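Local coordinates for centrosomal protein of 104 kDa (Homo sapiens, PDB 5LPH), which is required for building cilia and for the structural integrity of the ciliary tip, and interacts with tubulin, its TOG domain forming this chain, at residues Glu54-Thr59 and Val94-Arg99; Ser61-Ala66 and Lys102-Ser107; Met77-Pro82 and Ile124-Leu129. One frame throughout, in Å; residues are numbered along the deposited sequence.

Contact 1: residues Glu54-Thr59 and Val94-Arg99; sequences EAYCKT and VFLVRR
The guanidinium of Arg99 lies flat on one face of the Tyr56 ring, the two planes only 10° apart and their centres separated by 3.6 Å. This is a stacked cation-pi pair in which NE sits over the ring centre and NH1 comes within 3.3 Å of Tyr56 CE2. The Arg99 chain bends at chi3 (-84°), which turns NE in over the ring, while CD adds a CH-pi contact to the same ring, 4.0 Å from its centroid. Arg99 meets Ala55 with its guanidinium edge, NE standing 4.2 Å from Ala55 O. The pairing joins the end of helix 49-56 to helix 83-100 within the all-helical, HEAT-type array of the TOG domain. Phe95, whose side chain crosses that of Tyr56 at about a right angle, meets it by ring edges: Tyr56 OH lies near the plane of the phenylalanine ring, 3.4 Å from Phe95 CZ. That hydroxyl is hydrogen-bonded to Glu39 of helix 34-39, a helix that also touches Phe95 and Arg99. Beside the aromatic group, Leu96 CD2 packs on Ala55 CB at 3.9 Å and approaches the tyrosine ring obliquely, 4.3 Å from Tyr56 CE1.

Contact 2: residues Ser61-Ala66 and Lys102-Ser107; sequences SYREDA and KDIVTS
Arg63 and Asp103 are brought together by a folded chain on one side and an outstretched carboxylate on the other: Arg63 bends at chi3 (-59°), turning NE toward Asp103, whose CG stands anti to its own backbone N (chi1 -155°). The result is a salt bridge with two hydrogen bonds, in which the guanidinium offers its NE side and each carboxylate oxygen uses its syn lone pair. The bond from Arg63 NE to Asp103 OD1 is short, 2.7 Å, but the oxygen is tilted from the guanidinium plane. That from Arg63 NH2 to Asp103 OD2 is 3.0 Å, nearly in plane and much straighter, with an N-H...O angle of 167°. OD2 is gripped a second time, on its anti side, by the backbone N of Val105 at 3.0 Å. Arg63 is fixed at its remaining nitrogen as well, because NH1 donates to Cys57 O. Val105 CG2 rests against the guanidinium edge, 3.8 Å from Arg63 NH2. A looser contact follows, where the extended Glu64 carries OE2 to 4.1 Å from Ser107 CB. The Val105 N bond closes an Asx turn on Asp103, so a single aspartate both shapes the turn leading into helix 106-126 and ties it to helix 60-76, a charged link between neighbouring helices of the TOG domain's helical array.

Contact 3: residues Met77-Pro82 and Ile124-Leu129; sequences MPVGTP and IPKHKL
Lys126 and His127, at the end of helix 106-126, meet the loop after helix 60-76 largely through its backbone carbonyls. The polar interactions converge on Met77 O, the carbonyl of a selenomethionine. Lys126 NZ makes a weak hydrogen bond to it at 3.1 Å, the lysine chain bending at chi4 (-98°) to put NZ there. One water draws the same groups together: it donates to Met77 O, accepts from Lys126 NZ at 2.7 Å, and is hydrogen-bonded to His127 NE2, also at 2.7 Å.

Close carbon-to-oxygen contacts form a second group. The His127 ring presents its edge to the loop, with CE1 3.5 Å from Met77 O and likewise 3.5 Å from Pro78 O, while Val79 O lies near the ring plane on the ND1 side. Apolar packing is slight, Val79 CG1 standing 4.4 Å from Lys126 CE, but Lys126 CG covers one face of the imidazole, and Tyr123 meets the same ring edge-to-face.

Bonds within each segment set the frame. Pro78 to Thr81 is a type I beta turn in which Pro78 O accepts from both Thr81 N and Thr81 OG1, and a Schellman motif with Lys128 at C-prime ends the helix. An alanine in place of His127 would probably leave the water without one of its three protein partners and open a gap beside the carbonyls of Met77 and Pro78. With His127 ND1 buried and unpartnered, the imidazole relies on NE2 and the water for its polar anchoring, while Met77 O and the water probably offset part of the positive charge of Lys126.

All three contacts are built from helices 49-56, 60-76, 83-100 and 106-126 and the loops that join or follow them, toward the N-terminal end of the TOG domain. Their first segments follow one another along the chain before any of the second ones, in the same order, so the three pairings cross. Contacts 1 and 2 are neighbours, their centres about 8 Å apart, and touch directly, because the residues after helix 49-56 lead straight into helix 60-76. Contact 3 sits apart, its centre about 24 Å from that of contact 1 and about 27 Å from that of contact 2. Helix 106-126 starts at contact 2 and ends at contact 3, so its start is tied to helix 60-76 and its end to the loop that follows that helix.

Contact 1: residues Glu54-Thr59 and Val94-Arg99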
loop_
_atom_site.group_PDB
_atom_site.type_symbol
_atom_site.label_atom_id
_atom_site.label_comp_id
_atom_site.label_asym_id
_atom_site.label_seq_id
_atom_site.Cartn_x
_atom_site.Cartn_y
_atom_site.Cartn_z
ATOM N N GLU A 54 6.659 22.657 11.774
ATOM C CA GLU A 54 6.132 21.710 12.768
ATOM C C GLU A 54 6.269 20.252 12.307
ATOM O O GLU A 54 6.799 19.407 13.036
ATOM C CB GLU A 54 4.649 21.961 13.038
ATOM C CG GLU A 54 4.297 22.975 14.105
ATOM C CD GLU A 54 2.839 22.823 14.516
ATOM O OE1 GLU A 54 1.967 23.165 13.689
ATOM O OE2 GLU A 54 2.569 22.335 15.642
ATOM N N ALA A 55 5.786 19.980 11.093
ATOM C CA ALA A 55 5.809 18.634 10.505
ATOM C C ALA A 55 7.207 18.056 10.318
ATOM O O ALA A 55 7.377 16.845 10.397
ATOM C CB ALA A 55 5.063 18.625 9.174
ATOM N N TYR A 56 8.193 18.918 10.070
ATOM C CA TYR A 56 9.589 18.500 9.844
ATOM C C TYR A 56 10.469 18.418 11.094
ATOM O O TYR A 56 11.567 17.860 11.029
ATOM C CB TYR A 56 10.273 19.448 8.847
ATOM C CG TYR A 56 10.156 19.018 7.402
ATOM C CD1 TYR A 56 8.982 19.233 6.683
ATOM C CD2 TYR A 56 11.223 18.417 6.747
ATOM C CE1 TYR A 56 8.870 18.848 5.360
ATOM C CE2 TYR A 56 11.121 18.026 5.417
ATOM C CZ TYR A 56 9.938 18.242 4.732
ATOM O OH TYR A 56 9.807 17.868 3.422
ATOM N N CYS A 57 10.022 18.975 12.217
ATOM C CA CYS A 57 10.914 19.157 13.368
ATOM C C CYS A 57 11.098 17.878 14.197
ATOM O O CYS A 57 10.397 16.878 14.003
ATOM C CB CYS A 57 10.428 20.309 14.244
ATOM S SG CYS A 57 9.059 19.904 15.325
ATOM N N LYS A 58 12.040 17.937 15.134
ATOM C CA LYS A 58 12.465 16.770 15.911
ATOM C C LYS A 58 11.580 16.443 17.120
ATOM O O LYS A 58 11.867 15.490 17.836
ATOM C CB LYS A 58 13.921 16.951 16.358
ATOM C CG LYS A 58 14.920 16.765 15.230
ATOM C CD LYS A 58 16.313 17.206 15.653
ATOM C CE LYS A 58 17.337 16.977 14.550
ATOM N NZ LYS A 58 18.653 17.560 14.925
ATOM N N THR A 59 10.518 17.218 17.347
ATOM C CA THR A 59 9.621 17.007 18.478
ATOM C C THR A 59 8.343 16.325 17.989
ATOM O O THR A 59 7.540 16.944 17.281
ATOM C CB THR A 59 9.297 18.359 19.159
ATOM O OG1 THR A 59 10.521 19.048 19.428
ATOM C CG2 THR A 59 8.542 18.167 20.463
ATOM N N VAL A 94 -1.041 15.658 1.057
ATOM C CA VAL A 94 -0.541 14.335 0.679
ATOM C C VAL A 94 0.990 14.272 0.753
ATOM O O VAL A 94 1.547 13.244 1.154
ATOM C CB VAL A 94 -1.073 13.906 -0.713
ATOM C CG1 VAL A 94 -0.340 12.682 -1.245
ATOM C CG2 VAL A 94 -2.564 13.612 -0.628
ATOM N N PHE A 95 1.658 15.363 0.374
ATOM C CA PHE A 95 3.120 15.471 0.504
ATOM C C PHE A 95 3.581 15.266 1.962
ATOM O O PHE A 95 4.555 14.554 2.210
ATOM C CB PHE A 95 3.621 16.815 -0.066
ATOM C CG PHE A 95 5.076 17.097 0.213
ATOM C CD1 PHE A 95 5.455 17.794 1.356
ATOM C CD2 PHE A 95 6.063 16.676 -0.666
ATOM C CE1 PHE A 95 6.791 18.052 1.622
ATOM C CE2 PHE A 95 7.403 16.935 -0.408
ATOM C CZ PHE A 95 7.766 17.623 0.740
ATOM N N LEU A 96 2.881 15.887 2.910
ATOM C CA LEU A 96 3.194 15.730 4.337
ATOM C C LEU A 96 2.805 14.354 4.895
ATOM O O LEU A 96 3.550 13.794 5.695
ATOM C CB LEU A 96 2.555 16.848 5.170
ATOM C CG LEU A 96 3.130 18.256 4.981
ATOM C CD1 LEU A 96 2.379 19.229 5.866
ATOM C CD2 LEU A 96 4.621 18.324 5.287
ATOM N N VAL A 97 1.658 13.819 4.472
ATOM C CA VAL A 97 1.248 12.455 4.845
ATOM C C VAL A 97 2.303 11.432 4.432
ATOM O O VAL A 97 2.689 10.575 5.222
ATOM C CB VAL A 97 -0.130 12.092 4.241
ATOM C CG1 VAL A 97 -0.381 10.582 4.218
ATOM C CG2 VAL A 97 -1.229 12.795 5.019
ATOM N N ARG A 98 2.784 11.555 3.202
ATOM C CA ARG A 98 3.802 10.653 2.656
ATOM C C ARG A 98 5.064 10.556 3.526
ATOM O O ARG A 98 5.602 9.471 3.720
ATOM C CB ARG A 98 4.169 11.099 1.236
ATOM C CG ARG A 98 5.131 10.198 0.487
ATOM C CD ARG A 98 5.446 10.783 -0.875
ATOM N NE ARG A 98 6.662 10.207 -1.448
ATOM C CZ ARG A 98 6.722 9.107 -2.199
ATOM N NH1 ARG A 98 5.625 8.404 -2.495
ATOM N NH2 ARG A 98 7.898 8.699 -2.668
ATOM N N ARG A 99 5.542 11.686 4.030
ATOM C CA ARG A 99 6.738 11.685 4.878
ATOM C C ARG A 99 6.414 11.180 6.300
ATOM O O ARG A 99 7.177 10.392 6.864
ATOM C CB ARG A 99 7.456 13.035 4.806
ATOM C CG ARG A 99 6.796 14.230 5.452
ATOM C CD ARG A 99 7.743 15.420 5.476
ATOM N NE ARG A 99 8.661 15.412 6.627
ATOM C CZ ARG A 99 9.966 15.103 6.608
ATOM N NH1 ARG A 99 10.603 14.756 5.488
ATOM N NH2 ARG A 99 10.656 15.155 7.748
#

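Contact 2: residues Ser61-Ala66 and Lys102-Ser107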
loop_
_atom_site.group_PDB
_atom_site.type_symbol
_atom_site.label_atom_id
_atom_site.label_comp_id
_atom_site.label_asym_id
_atom_site.label_seq_id
_atom_site.Cartn_x
_atom_site.Cartn_y
_atom_site.Cartn_z
ATOM N N SER A 61 5.490 15.468 19.267
ATOM C CA SER A 61 4.197 16.073 19.609
ATOM C C SER A 61 3.853 17.267 18.711
ATOM O O SER A 61 2.673 17.568 18.520
ATOM C CB SER A 61 4.142 16.472 21.092
ATOM O OG SER A 61 5.214 17.329 21.446
ATOM N N TYR A 62 4.874 17.939 18.171
ATOM C CA TYR A 62 4.663 18.968 17.150
ATOM C C TYR A 62 4.355 18.350 15.795
ATOM O O TYR A 62 3.489 18.855 15.085
ATOM C CB TYR A 62 5.864 19.925 17.032
ATOM C CG TYR A 62 6.140 20.799 18.248
ATOM C CD1 TYR A 62 5.243 20.871 19.335
ATOM C CD2 TYR A 62 7.295 21.581 18.304
ATOM C CE1 TYR A 62 5.507 21.670 20.435
ATOM C CE2 TYR A 62 7.563 22.392 19.402
ATOM C CZ TYR A 62 6.666 22.432 20.463
ATOM O OH TYR A 62 6.906 23.221 21.558
ATOM N N ARG A 63 5.064 17.283 15.427
ATOM C CA ARG A 63 4.766 16.568 14.180
ATOM C C ARG A 63 3.340 16.030 14.189
ATOM O O ARG A 63 2.628 16.151 13.188
ATOM C CB ARG A 63 5.761 15.442 13.921
ATOM C CG ARG A 63 7.175 15.935 13.661
ATOM C CD ARG A 63 8.021 14.887 12.963
ATOM N NE ARG A 63 8.145 13.645 13.717
ATOM C CZ ARG A 63 8.991 13.419 14.730
ATOM N NH1 ARG A 63 9.798 14.368 15.207
ATOM N NH2 ARG A 63 9.003 12.218 15.302
ATOM N N GLU A 64 2.912 15.487 15.331
ATOM C CA GLU A 64 1.540 15.002 15.488
ATOM C C GLU A 64 0.528 16.141 15.398
ATOM O O GLU A 64 -0.483 16.016 14.709
ATOM C CB GLU A 64 1.350 14.267 16.820
ATOM C CG GLU A 64 0.075 13.429 16.859
ATOM C CD GLU A 64 -0.477 13.160 18.252
ATOM O OE1 GLU A 64 -0.144 13.880 19.218
ATOM O OE2 GLU A 64 -1.286 12.216 18.373
ATOM N N ASP A 65 0.803 17.233 16.108
ATOM C CA ASP A 65 -0.079 18.403 16.132
ATOM C C ASP A 65 -0.283 19.030 14.746
ATOM O O ASP A 65 -1.389 19.455 14.420
ATOM C CB ASP A 65 0.467 19.464 17.096
ATOM C CG ASP A 65 -0.484 20.627 17.281
ATOM O OD1 ASP A 65 -1.562 20.413 17.876
ATOM O OD2 ASP A 65 -0.150 21.747 16.834
ATOM N N ALA A 66 0.780 19.083 13.948
ATOM C CA ALA A 66 0.697 19.574 12.575
ATOM C C ALA A 66 -0.317 18.777 11.752
ATOM O O ALA A 66 -1.141 19.362 11.055
ATOM C CB ALA A 66 2.058 19.524 11.907
ATOM N N LYS A 102 6.527 7.445 7.155
ATOM C CA LYS A 102 7.849 6.948 7.572
ATOM C C LYS A 102 8.289 7.391 8.988
ATOM O O LYS A 102 9.460 7.240 9.329
ATOM C CB LYS A 102 8.920 7.364 6.543
ATOM C CG LYS A 102 8.895 6.566 5.246
ATOM C CD LYS A 102 9.790 7.182 4.173
ATOM C CE LYS A 102 9.110 8.359 3.477
ATOM N NZ LYS A 102 9.875 8.880 2.307
ATOM N N ASP A 103 7.382 7.913 9.819
ATOM C CA ASP A 103 7.799 8.501 11.101
ATOM C C ASP A 103 8.314 7.449 12.086
ATOM O O ASP A 103 7.830 6.321 12.110
ATOM C CB ASP A 103 6.678 9.315 11.765
ATOM C CG ASP A 103 7.219 10.389 12.699
ATOM O OD1 ASP A 103 7.543 11.491 12.198
ATOM O OD2 ASP A 103 7.334 10.141 13.923
ATOM N N ILE A 104 9.297 7.846 12.892
ATOM C CA ILE A 104 9.901 6.972 13.912
ATOM C C ILE A 104 9.078 6.856 15.211
ATOM O O ILE A 104 9.453 6.095 16.102
ATOM C CB ILE A 104 11.364 7.394 14.229
ATOM C CG1 ILE A 104 11.441 8.811 14.837
ATOM C CG2 ILE A 104 12.212 7.323 12.963
ATOM C CD1 ILE A 104 12.833 9.226 15.279
ATOM N N VAL A 105 7.983 7.614 15.318
ATOM C CA VAL A 105 7.089 7.584 16.474
ATOM C C VAL A 105 5.695 7.159 16.019
ATOM O O VAL A 105 5.138 7.718 15.069
ATOM C CB VAL A 105 7.034 8.963 17.183
ATOM C CG1 VAL A 105 6.012 8.970 18.317
ATOM C CG2 VAL A 105 8.418 9.333 17.711
ATOM N N THR A 106 5.139 6.185 16.732
ATOM C CA THR A 106 3.890 5.528 16.369
ATOM C C THR A 106 2.713 6.492 16.258
ATOM O O THR A 106 1.952 6.408 15.300
ATOM C CB THR A 106 3.579 4.378 17.360
ATOM O OG1 THR A 106 4.485 3.297 17.108
ATOM C CG2 THR A 106 2.158 3.852 17.215
ATOM N N SER A 107 2.561 7.389 17.235
ATOM C CA SER A 107 1.455 8.371 17.245
ATOM C C SER A 107 1.403 9.270 16.017
ATOM O O SER A 107 0.320 9.649 15.583
ATOM C CB SER A 107 1.538 9.267 18.478
ATOM O OG SER A 107 1.211 8.534 19.632
#

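Contact 3: residues Met77-Pro82 and Ile124-Leu129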
loop_
_atom_site.group_PDB
_atom_site.type_symbol
_atom_site.label_atom_id
_atom_site.label_comp_id
_atom_site.label_asym_id
_atom_site.label_seq_id
_atom_site.Cartn_x
_atom_site.Cartn_y
_atom_site.Cartn_z
HETATM N N MSE A 77 -12.831 23.910 5.300
HETATM C CA MSE A 77 -12.886 24.662 4.041
HETATM C C MSE A 77 -14.270 24.554 3.444
HETATM O O MSE A 77 -14.773 23.442 3.269
HETATM C CB MSE A 77 -11.853 24.173 3.034
HETATM C CG MSE A 77 -10.487 24.729 3.399
HETATM SE SE MSE A 77 -9.129 23.770 2.351
HETATM C CE MSE A 77 -8.594 25.291 1.219
ATOM N N PRO A 78 -14.896 25.691 3.124
ATOM C CA PRO A 78 -16.298 25.679 2.691
ATOM C C PRO A 78 -16.524 25.034 1.314
ATOM O O PRO A 78 -15.610 24.994 0.483
ATOM C CB PRO A 78 -16.668 27.166 2.668
ATOM C CG PRO A 78 -15.387 27.869 2.383
ATOM C CD PRO A 78 -14.313 27.048 3.040
ATOM N N VAL A 79 -17.735 24.514 1.110
ATOM C CA VAL A 79 -18.142 23.864 -0.168
ATOM C C VAL A 79 -17.835 24.597 -1.486
ATOM O O VAL A 79 -17.453 23.949 -2.461
ATOM C CB VAL A 79 -19.646 23.447 -0.166
ATOM C CG1 VAL A 79 -19.884 22.300 0.809
ATOM C CG2 VAL A 79 -20.566 24.628 0.148
ATOM N N GLY A 80 -17.997 25.920 -1.517
ATOM C CA GLY A 80 -17.789 26.721 -2.725
ATOM C C GLY A 80 -16.368 27.181 -3.044
ATOM O O GLY A 80 -16.182 27.896 -4.022
ATOM N N THR A 81 -15.384 26.820 -2.213
ATOM C CA THR A 81 -13.955 27.130 -2.446
ATOM C C THR A 81 -13.485 26.725 -3.856
ATOM O O THR A 81 -13.798 25.621 -4.299
ATOM C CB THR A 81 -13.056 26.397 -1.417
ATOM O OG1 THR A 81 -13.595 26.560 -0.101
ATOM C CG2 THR A 81 -11.614 26.925 -1.436
ATOM N N PRO A 82 -12.725 27.602 -4.558
ATOM C CA PRO A 82 -12.245 27.260 -5.912
ATOM C C PRO A 82 -11.535 25.905 -6.000
ATOM O O PRO A 82 -10.742 25.569 -5.117
ATOM C CB PRO A 82 -11.265 28.393 -6.239
ATOM C CG PRO A 82 -11.742 29.548 -5.436
ATOM C CD PRO A 82 -12.336 28.975 -4.178
ATOM N N ILE A 124 -12.561 14.475 -0.481
ATOM C CA ILE A 124 -12.757 14.299 -1.929
ATOM C C ILE A 124 -14.250 14.232 -2.333
ATOM O O ILE A 124 -14.664 14.984 -3.214
ATOM C CB ILE A 124 -11.924 13.116 -2.489
ATOM C CG1 ILE A 124 -10.453 13.548 -2.602
ATOM C CG2 ILE A 124 -12.452 12.650 -3.847
ATOM C CD1 ILE A 124 -9.473 12.427 -2.897
ATOM N N PRO A 125 -15.049 13.342 -1.700
ATOM C CA PRO A 125 -16.503 13.332 -1.978
ATOM C C PRO A 125 -17.278 14.596 -1.560
ATOM O O PRO A 125 -18.249 14.951 -2.230
ATOM C CB PRO A 125 -17.012 12.098 -1.211
ATOM C CG PRO A 125 -15.915 11.713 -0.281
ATOM C CD PRO A 125 -14.640 12.153 -0.930
ATOM N N LYS A 126 -16.860 15.263 -0.485
ATOM C CA LYS A 126 -17.482 16.532 -0.059
ATOM C C LYS A 126 -17.407 17.618 -1.133
ATOM O O LYS A 126 -18.386 18.319 -1.373
ATOM C CB LYS A 126 -16.836 17.043 1.238
ATOM C CG LYS A 126 -17.281 18.428 1.702
ATOM C CD LYS A 126 -17.153 18.565 3.213
ATOM C CE LYS A 126 -17.570 19.938 3.714
ATOM N NZ LYS A 126 -16.406 20.834 3.938
ATOM N N HIS A 127 -16.245 17.744 -1.770
ATOM C CA HIS A 127 -16.011 18.777 -2.782
ATOM C C HIS A 127 -16.159 18.264 -4.220
ATOM O O HIS A 127 -15.841 18.990 -5.166
ATOM C CB HIS A 127 -14.629 19.400 -2.568
ATOM C CG HIS A 127 -14.465 20.053 -1.234
ATOM N ND1 HIS A 127 -15.095 21.232 -0.903
ATOM C CD2 HIS A 127 -13.747 19.692 -0.146
ATOM C CE1 HIS A 127 -14.772 21.570 0.333
ATOM N NE2 HIS A 127 -13.954 20.652 0.816
ATOM N N LYS A 128 -16.634 17.023 -4.374
ATOM C CA LYS A 128 -16.888 16.399 -5.676
ATOM C C LYS A 128 -15.667 16.456 -6.601
ATOM O O LYS A 128 -15.776 16.824 -7.775
ATOM C CB LYS A 128 -18.117 17.029 -6.338
ATOM C CG LYS A 128 -19.362 17.041 -5.456
ATOM C CD LYS A 128 -20.623 17.304 -6.282
ATOM C CE LYS A 128 -21.689 18.139 -5.565
ATOM N NZ LYS A 128 -22.846 17.329 -5.061
ATOM N N LEU A 129 -14.505 16.100 -6.053
ATOM C CA LEU A 129 -13.260 16.068 -6.823
ATOM C C LEU A 129 -13.188 14.761 -7.603
ATOM O O LEU A 129 -13.918 13.810 -7.317
ATOM C CB LEU A 129 -12.018 16.256 -5.927
ATOM C CG LEU A 129 -11.616 17.700 -5.540
ATOM C CD1 LEU A 129 -12.858 18.467 -5.136
ATOM C CD2 LEU A 129 -10.505 17.899 -4.502
HETATM O O HOH W 1 -13.722 20.715 3.540
#